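Long-range contacts in Alpha/beta hydrolase fold protein (Chitinophaga pinensis, PDB 4PW0), which is probably a serine hydrolase of the alpha/beta hydrolase fold, its natural substrate not established: residues D10-P15 with L184-T189; F42-G47 with L107-G112; V226-G231 with K247-A252. All blocks are in the same frame, centred on the assembly; numbering follows the deposited sequence.

Contact 1: residues D10-P15 with L184-T189; sequences DHATAP and LYERTT
The carbonyl oxygen of A14 is gripped by both terminal nitrogens of R187, NH1 at 2.8 Å and NH2 at 3.0 Å. It lies in the guanidinium plane, as the oxygen of H11 does, which takes a further bond from R187 NH1 at 2.8 Å with an N-H...O angle of 147°. Two carbonyls held at one edge fix the rotation of the flat group, and D190 O, a further partner of NH2, adds to the hold. Arginine suits this place because its several N-H groups can collect main-chain oxygens of a loop without regular structure; its chain is bent at chi2 (91°), which swings CD off the extended line of the chain. The R187 bonds tie the loop leading into strand 17-21 to the loop that follows helix 171-184. Within 10-15 the backbone is folded by an Asx motif, in which D10 OD1 accepts from the backbone N of T13 at 3.0 Å and, from above the carboxylate plane, from T13 OG1. A12 O sits over a guanidinium face without bonding to it and instead accepts from two waters, which carry the link on to the backbone O and N of T189. The small CB of A12 lies 3.9 Å from E186 OE1, and a third water, donating to that oxygen, accepts from A12 N at 2.9 Å.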
# COMPACT_ATOMS: atom_id res chain seq x y z
N ASP A 10 1.22 20.88 -18.85
CA ASP A 10 0.49 20.25 -17.78
C ASP A 10 -0.88 19.81 -18.25
O ASP A 10 -1.22 19.91 -19.43
CB ASP A 10 0.44 21.15 -16.54
CG ASP A 10 -0.48 22.33 -16.69
OD1 ASP A 10 -0.99 22.55 -17.79
OD2 ASP A 10 -0.69 23.08 -15.68
N HIS A 11 -1.67 19.25 -17.33
CA HIS A 11 -2.93 18.71 -17.75
C HIS A 11 -3.83 19.76 -18.41
O HIS A 11 -4.50 19.52 -19.41
CB HIS A 11 -3.64 18.09 -16.55
CG HIS A 11 -4.85 17.33 -16.94
ND1 HIS A 11 -4.82 15.98 -17.30
CD2 HIS A 11 -6.11 17.76 -17.13
CE1 HIS A 11 -6.03 15.64 -17.69
NE2 HIS A 11 -6.84 16.68 -17.56
N ALA A 12 -3.88 20.97 -17.84
CA ALA A 12 -4.77 21.99 -18.36
C ALA A 12 -4.32 22.52 -19.73
O ALA A 12 -5.16 22.88 -20.52
CB ALA A 12 -4.83 23.15 -17.38
N THR A 13 -3.00 22.52 -19.99
CA THR A 13 -2.47 23.20 -21.18
C THR A 13 -2.02 22.28 -22.31
O THR A 13 -1.86 22.75 -23.45
CB THR A 13 -1.32 24.14 -20.80
OG1 THR A 13 -0.20 23.41 -20.28
CG2 THR A 13 -1.76 25.14 -19.79
N ALA A 14 -1.85 20.98 -22.06
CA ALA A 14 -1.34 20.09 -23.10
C ALA A 14 -2.36 20.05 -24.27
O ALA A 14 -3.52 19.76 -24.07
CB ALA A 14 -1.10 18.70 -22.54
N PRO A 15 -1.91 20.31 -25.54
CA PRO A 15 -2.88 20.31 -26.60
C PRO A 15 -3.31 18.90 -26.92
O PRO A 15 -2.50 17.96 -26.78
CB PRO A 15 -2.11 20.89 -27.80
CG PRO A 15 -0.70 20.65 -27.48
CD PRO A 15 -0.60 20.76 -25.97
N LEU A 184 -11.96 18.13 -12.11
CA LEU A 184 -12.30 17.81 -13.53
C LEU A 184 -12.79 19.04 -14.29
O LEU A 184 -12.84 19.03 -15.52
CB LEU A 184 -13.35 16.70 -13.64
CG LEU A 184 -12.83 15.36 -13.07
CD1 LEU A 184 -13.89 14.31 -13.29
CD2 LEU A 184 -11.53 14.89 -13.65
N TYR A 185 -13.07 20.13 -13.55
CA TYR A 185 -13.45 21.44 -14.13
C TYR A 185 -12.24 22.26 -14.61
O TYR A 185 -12.42 23.28 -15.34
CB TYR A 185 -14.28 22.21 -13.13
CG TYR A 185 -15.18 23.40 -13.58
CD1 TYR A 185 -16.22 23.22 -14.47
CD2 TYR A 185 -15.04 24.66 -12.99
CE1 TYR A 185 -17.09 24.28 -14.81
CE2 TYR A 185 -15.89 25.71 -13.31
CZ TYR A 185 -16.88 25.53 -14.24
OH TYR A 185 -17.76 26.59 -14.56
N GLU A 186 -11.08 21.89 -14.16
CA GLU A 186 -9.88 22.67 -14.38
C GLU A 186 -9.51 22.81 -15.84
O GLU A 186 -9.00 23.90 -16.21
CB GLU A 186 -8.68 22.11 -13.61
CG GLU A 186 -7.53 23.12 -13.55
CD GLU A 186 -6.17 22.56 -13.65
OE1 GLU A 186 -6.01 21.42 -14.08
OE2 GLU A 186 -5.24 23.28 -13.30
N ARG A 187 -9.79 21.79 -16.66
CA ARG A 187 -9.51 21.87 -18.09
C ARG A 187 -10.57 22.75 -18.67
O ARG A 187 -11.75 22.34 -18.83
CB ARG A 187 -9.51 20.47 -18.75
CG ARG A 187 -9.28 20.40 -20.25
CD ARG A 187 -7.84 20.25 -20.65
NE ARG A 187 -7.68 20.34 -22.11
CZ ARG A 187 -6.51 20.18 -22.72
NH1 ARG A 187 -5.41 19.94 -22.04
NH2 ARG A 187 -6.47 20.25 -24.03
N THR A 188 -10.14 23.95 -19.08
CA THR A 188 -11.10 24.94 -19.61
C THR A 188 -11.18 24.98 -21.13
O THR A 188 -12.19 25.32 -21.73
CB THR A 188 -10.71 26.34 -19.16
OG1 THR A 188 -9.40 26.67 -19.62
CG2 THR A 188 -10.75 26.44 -17.66
N THR A 189 -10.07 24.61 -21.76
CA THR A 189 -9.87 24.88 -23.15
C THR A 189 -9.53 23.61 -23.94
O THR A 189 -8.73 22.78 -23.43
CB THR A 189 -8.74 25.91 -23.21
OG1 THR A 189 -9.13 27.05 -22.38
CG2 THR A 189 -8.50 26.34 -24.61
O HOH W 1 -5.90 23.51 -23.15
O HOH W 2 -3.05 21.42 -15.08
O HOH W 3 -7.53 24.29 -20.15

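Contact 2: residues F42-G47 with L107-G112; sequences FQHFTG and LGFSLG
F42 pairs in parallel with G108 at the end of two neighbouring strands, F42 N bonding to L107 O at 2.8 Å and F109 N to F42 O at 3.0 Å, the latter nearly straight at 176°. Beyond the bridge, Q43 O takes a weak bond from G112 N. The F42 ring turns an edge to L107 O, while its CB lies 3.6 Å from G112 CA; a side chain at G112 would run into F42 O, and one at G108 into G112 O, so glycine suits both places. H44 and F109 lie side by side and point the same way, their ring planes 76° apart. H44 CB approaches F109 CD2 at 3.5 Å and S110 CB at 3.7 Å. A chi1 of 73° sets CG of H44 between the backbone N and the carbonyl carbon, and ND1 of the ring bonds to F45 O at 2.8 Å, a donor well above that carbonyl plane. An alanine at H44 would probably open a gap beside F109 CE2 and leave F45 O without its imidazole donor. Q43 OE1 accepts from H44 N on a lone pair. The tight strand-turn-helix around S110, whose positive phi is unusual for a residue with a side chain, fits the nucleophile elbow (GxSxG) of alpha/beta hydrolases, with S110 the probable nucleophile beside H262.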
# COMPACT_ATOMS: atom_id res chain seq x y z
N PHE A 42 -4.46 4.25 -19.41
CA PHE A 42 -5.61 3.59 -20.01
C PHE A 42 -6.84 3.85 -19.16
O PHE A 42 -6.86 3.54 -17.98
CB PHE A 42 -5.39 2.08 -20.17
CG PHE A 42 -4.20 1.72 -21.02
CD1 PHE A 42 -2.91 1.82 -20.52
CD2 PHE A 42 -4.38 1.25 -22.32
CE1 PHE A 42 -1.80 1.48 -21.30
CE2 PHE A 42 -3.27 0.92 -23.09
CZ PHE A 42 -2.00 1.06 -22.59
N GLN A 43 -7.84 4.44 -19.79
CA GLN A 43 -8.97 5.09 -19.08
C GLN A 43 -10.10 4.15 -18.66
O GLN A 43 -10.23 3.02 -19.16
CB GLN A 43 -9.49 6.23 -19.96
CG GLN A 43 -10.49 7.22 -19.38
CD GLN A 43 -10.04 7.88 -18.11
OE1 GLN A 43 -9.78 7.23 -17.07
NE2 GLN A 43 -9.84 9.20 -18.19
N HIS A 44 -10.93 4.63 -17.73
CA HIS A 44 -12.12 3.92 -17.26
C HIS A 44 -13.30 3.92 -18.19
O HIS A 44 -13.30 4.61 -19.20
CB HIS A 44 -12.54 4.52 -15.91
CG HIS A 44 -13.18 5.89 -15.97
ND1 HIS A 44 -14.49 6.08 -16.32
CD2 HIS A 44 -12.72 7.12 -15.63
CE1 HIS A 44 -14.79 7.37 -16.26
NE2 HIS A 44 -13.75 8.01 -15.81
N PHE A 45 -14.38 3.22 -17.78
CA PHE A 45 -15.68 3.10 -18.54
C PHE A 45 -16.34 4.44 -18.75
O PHE A 45 -16.67 5.12 -17.81
CB PHE A 45 -16.64 2.20 -17.75
CG PHE A 45 -18.05 2.08 -18.30
CD1 PHE A 45 -18.29 1.65 -19.59
CD2 PHE A 45 -19.13 2.33 -17.50
CE1 PHE A 45 -19.59 1.53 -20.05
CE2 PHE A 45 -20.43 2.23 -17.95
CZ PHE A 45 -20.67 1.81 -19.25
N THR A 46 -16.54 4.80 -20.01
CA THR A 46 -17.11 6.06 -20.50
C THR A 46 -16.13 7.24 -20.42
O THR A 46 -16.47 8.32 -20.90
CB THR A 46 -18.44 6.50 -19.89
OG1 THR A 46 -18.23 7.14 -18.61
CG2 THR A 46 -19.40 5.37 -19.77
N GLY A 47 -14.97 7.07 -19.82
CA GLY A 47 -14.06 8.21 -19.63
C GLY A 47 -13.39 8.65 -20.90
O GLY A 47 -13.07 7.84 -21.77
N LEU A 107 -0.42 2.38 -16.87
CA LEU A 107 -1.34 2.61 -15.74
C LEU A 107 -2.74 2.40 -16.30
O LEU A 107 -3.16 3.08 -17.23
CB LEU A 107 -1.20 4.04 -15.21
CG LEU A 107 -2.11 4.47 -14.03
CD1 LEU A 107 -1.58 5.79 -13.49
CD2 LEU A 107 -3.48 4.66 -14.47
N GLY A 108 -3.48 1.44 -15.74
CA GLY A 108 -4.82 1.16 -16.21
C GLY A 108 -5.81 1.31 -15.07
O GLY A 108 -5.65 0.67 -14.02
N PHE A 109 -6.86 2.11 -15.32
CA PHE A 109 -7.94 2.29 -14.35
C PHE A 109 -9.21 1.63 -14.89
O PHE A 109 -9.64 1.92 -16.00
CB PHE A 109 -8.16 3.80 -14.15
CG PHE A 109 -9.34 4.16 -13.24
CD1 PHE A 109 -9.61 3.43 -12.10
CD2 PHE A 109 -10.12 5.29 -13.51
CE1 PHE A 109 -10.67 3.78 -11.27
CE2 PHE A 109 -11.14 5.66 -12.66
CZ PHE A 109 -11.43 4.89 -11.54
N SER A 110 -9.80 0.72 -14.09
CA SER A 110 -11.11 0.11 -14.38
C SER A 110 -10.97 -0.71 -15.70
O SER A 110 -10.09 -1.57 -15.77
CB SER A 110 -12.17 1.18 -14.38
OG SER A 110 -13.43 0.57 -14.64
N LEU A 111 -11.76 -0.41 -16.74
CA LEU A 111 -11.57 -1.06 -18.03
C LEU A 111 -10.10 -1.03 -18.48
O LEU A 111 -9.56 -2.03 -18.98
CB LEU A 111 -12.44 -0.32 -19.04
CG LEU A 111 -12.24 -0.71 -20.49
CD1 LEU A 111 -12.55 -2.17 -20.71
CD2 LEU A 111 -13.14 0.17 -21.36
N GLY A 112 -9.42 0.11 -18.27
CA GLY A 112 -8.04 0.20 -18.61
C GLY A 112 -7.16 -0.77 -17.84
O GLY A 112 -6.12 -1.21 -18.35

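Contact 3: residues V226-G231 with K247-A252; sequences VFVVQG and KQLPDA
V226 and L249 cross at about a right angle, the leucine's CD1 meeting the valine's branches with V226 CG1 at 3.9 Å and CG2 at 4.1 Å. L249 holds CG anti to its carbonyl carbon (chi1 -72°). Its CD1 also comes near V228 CG2, 4.4 Å away. Leucine suits this place, just past the end of helix 240-248, because it is long enough to touch two valines of the strand at once. The valines, branched at CB, are at home in the extended backbone of a strand. A252 adds its methyl to the same patch, with CB 4.0 Å from V226 CB and 4.3 Å from V228 CG2. The residues belong to a beta-alpha-beta crossover, in which strand 226-231 passes through helix 240-248 to the parallel strand 252-257, the outermost of the sheet within this chain. V226 and A252 form the bridge where that pairing starts: V226 N donates to D251 O at 2.9 Å, and A252 CA brings its hydrogen to V226 O, a CA-H...O contact. The carboxylate of D251 is engaged elsewhere, OD1 bonding to Y283, while D251 also packs on P258 of the second subunit.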
# COMPACT_ATOMS: atom_id res chain seq x y z
N VAL A 226 4.16 -5.05 -10.51
CA VAL A 226 2.81 -4.50 -10.59
C VAL A 226 2.51 -3.76 -9.30
O VAL A 226 2.85 -4.24 -8.20
CB VAL A 226 1.74 -5.61 -10.81
CG1 VAL A 226 0.35 -5.01 -10.99
CG2 VAL A 226 2.10 -6.45 -12.03
N PHE A 227 1.79 -2.65 -9.42
CA PHE A 227 1.28 -1.94 -8.26
C PHE A 227 -0.24 -1.90 -8.39
O PHE A 227 -0.76 -1.34 -9.39
CB PHE A 227 1.86 -0.54 -8.25
CG PHE A 227 1.37 0.35 -7.15
CD1 PHE A 227 1.07 -0.17 -5.89
CD2 PHE A 227 1.21 1.70 -7.37
CE1 PHE A 227 0.68 0.67 -4.85
CE2 PHE A 227 0.84 2.54 -6.34
CZ PHE A 227 0.53 2.02 -5.09
N VAL A 228 -0.94 -2.51 -7.44
CA VAL A 228 -2.40 -2.66 -7.50
C VAL A 228 -2.97 -1.73 -6.42
O VAL A 228 -2.60 -1.85 -5.26
CB VAL A 228 -2.84 -4.10 -7.21
CG1 VAL A 228 -4.34 -4.20 -7.24
CG2 VAL A 228 -2.22 -5.11 -8.18
N VAL A 229 -3.89 -0.85 -6.82
CA VAL A 229 -4.53 0.11 -5.91
C VAL A 229 -6.05 -0.10 -5.95
O VAL A 229 -6.67 -0.28 -7.02
CB VAL A 229 -4.20 1.55 -6.31
CG1 VAL A 229 -4.99 2.58 -5.50
CG2 VAL A 229 -2.71 1.80 -6.19
N GLN A 230 -6.66 -0.06 -4.77
CA GLN A 230 -8.11 -0.22 -4.66
C GLN A 230 -8.60 0.45 -3.37
O GLN A 230 -7.81 0.66 -2.45
CB GLN A 230 -8.43 -1.72 -4.72
CG GLN A 230 -9.89 -2.14 -4.67
CD GLN A 230 -10.73 -1.46 -5.72
OE1 GLN A 230 -11.02 -0.26 -5.59
NE2 GLN A 230 -11.17 -2.18 -6.73
N GLY A 231 -9.88 0.79 -3.34
CA GLY A 231 -10.48 1.30 -2.13
C GLY A 231 -11.06 0.18 -1.26
O GLY A 231 -11.13 -0.96 -1.69
N LYS A 247 -2.50 -11.85 -4.65
CA LYS A 247 -2.16 -13.25 -4.35
C LYS A 247 -1.62 -13.99 -5.56
O LYS A 247 -0.68 -14.78 -5.43
CB LYS A 247 -3.38 -14.00 -3.83
CG LYS A 247 -3.77 -13.56 -2.45
CD LYS A 247 -4.70 -14.55 -1.78
CE LYS A 247 -6.02 -14.62 -2.37
NZ LYS A 247 -6.76 -15.69 -1.62
N GLN A 248 -2.21 -13.76 -6.72
CA GLN A 248 -1.89 -14.53 -7.90
C GLN A 248 -0.67 -14.02 -8.65
O GLN A 248 0.09 -14.80 -9.20
CB GLN A 248 -3.11 -14.66 -8.81
CG GLN A 248 -4.28 -15.43 -8.20
CD GLN A 248 -5.52 -15.42 -9.10
OE1 GLN A 248 -5.42 -15.71 -10.27
NE2 GLN A 248 -6.69 -15.10 -8.53
N LEU A 249 -0.47 -12.70 -8.67
CA LEU A 249 0.69 -12.12 -9.31
C LEU A 249 1.95 -12.43 -8.52
O LEU A 249 1.92 -12.47 -7.30
CB LEU A 249 0.53 -10.60 -9.45
CG LEU A 249 -0.51 -10.16 -10.50
CD1 LEU A 249 -0.86 -8.70 -10.29
CD2 LEU A 249 0.01 -10.36 -11.91
N PRO A 250 3.06 -12.67 -9.22
CA PRO A 250 4.30 -12.98 -8.48
C PRO A 250 5.02 -11.78 -7.90
O PRO A 250 5.77 -11.94 -6.93
CB PRO A 250 5.13 -13.67 -9.53
CG PRO A 250 4.66 -13.14 -10.86
CD PRO A 250 3.17 -13.00 -10.66
N ASP A 251 4.83 -10.59 -8.48
CA ASP A 251 5.56 -9.40 -8.05
C ASP A 251 4.66 -8.16 -7.99
O ASP A 251 4.95 -7.16 -8.61
CB ASP A 251 6.79 -9.13 -8.95
CG ASP A 251 7.71 -8.08 -8.39
OD1 ASP A 251 7.73 -7.91 -7.13
OD2 ASP A 251 8.42 -7.42 -9.20
N ALA A 252 3.57 -8.29 -7.25
CA ALA A 252 2.66 -7.15 -7.06
C ALA A 252 2.73 -6.60 -5.64
O ALA A 252 2.71 -7.35 -4.65
CB ALA A 252 1.20 -7.51 -7.38

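Contacts 2 and 3 both reach the central sheet and are buried, their centres about 17 Å apart. Contact 2 sits near the centre of the folded chain, where strands 39-42 and 104-109 end at the probable active site; contact 3 lies beside strand 252-257, the outermost of the sheet within this chain. Contact 1 is partly buried and lies on the other side of the chain's centre from contact 3; it joins two loops through an arginine and bridging waters. The chemistry differs accordingly: carbonyl oxygens meeting a charged side chain in contact 1, and strand pairing in the other two, with aromatic packing in contact 2 and aliphatic in contact 3. Contact 2 lies within the loop of chain closed by contact 1, and contact 3 follows both.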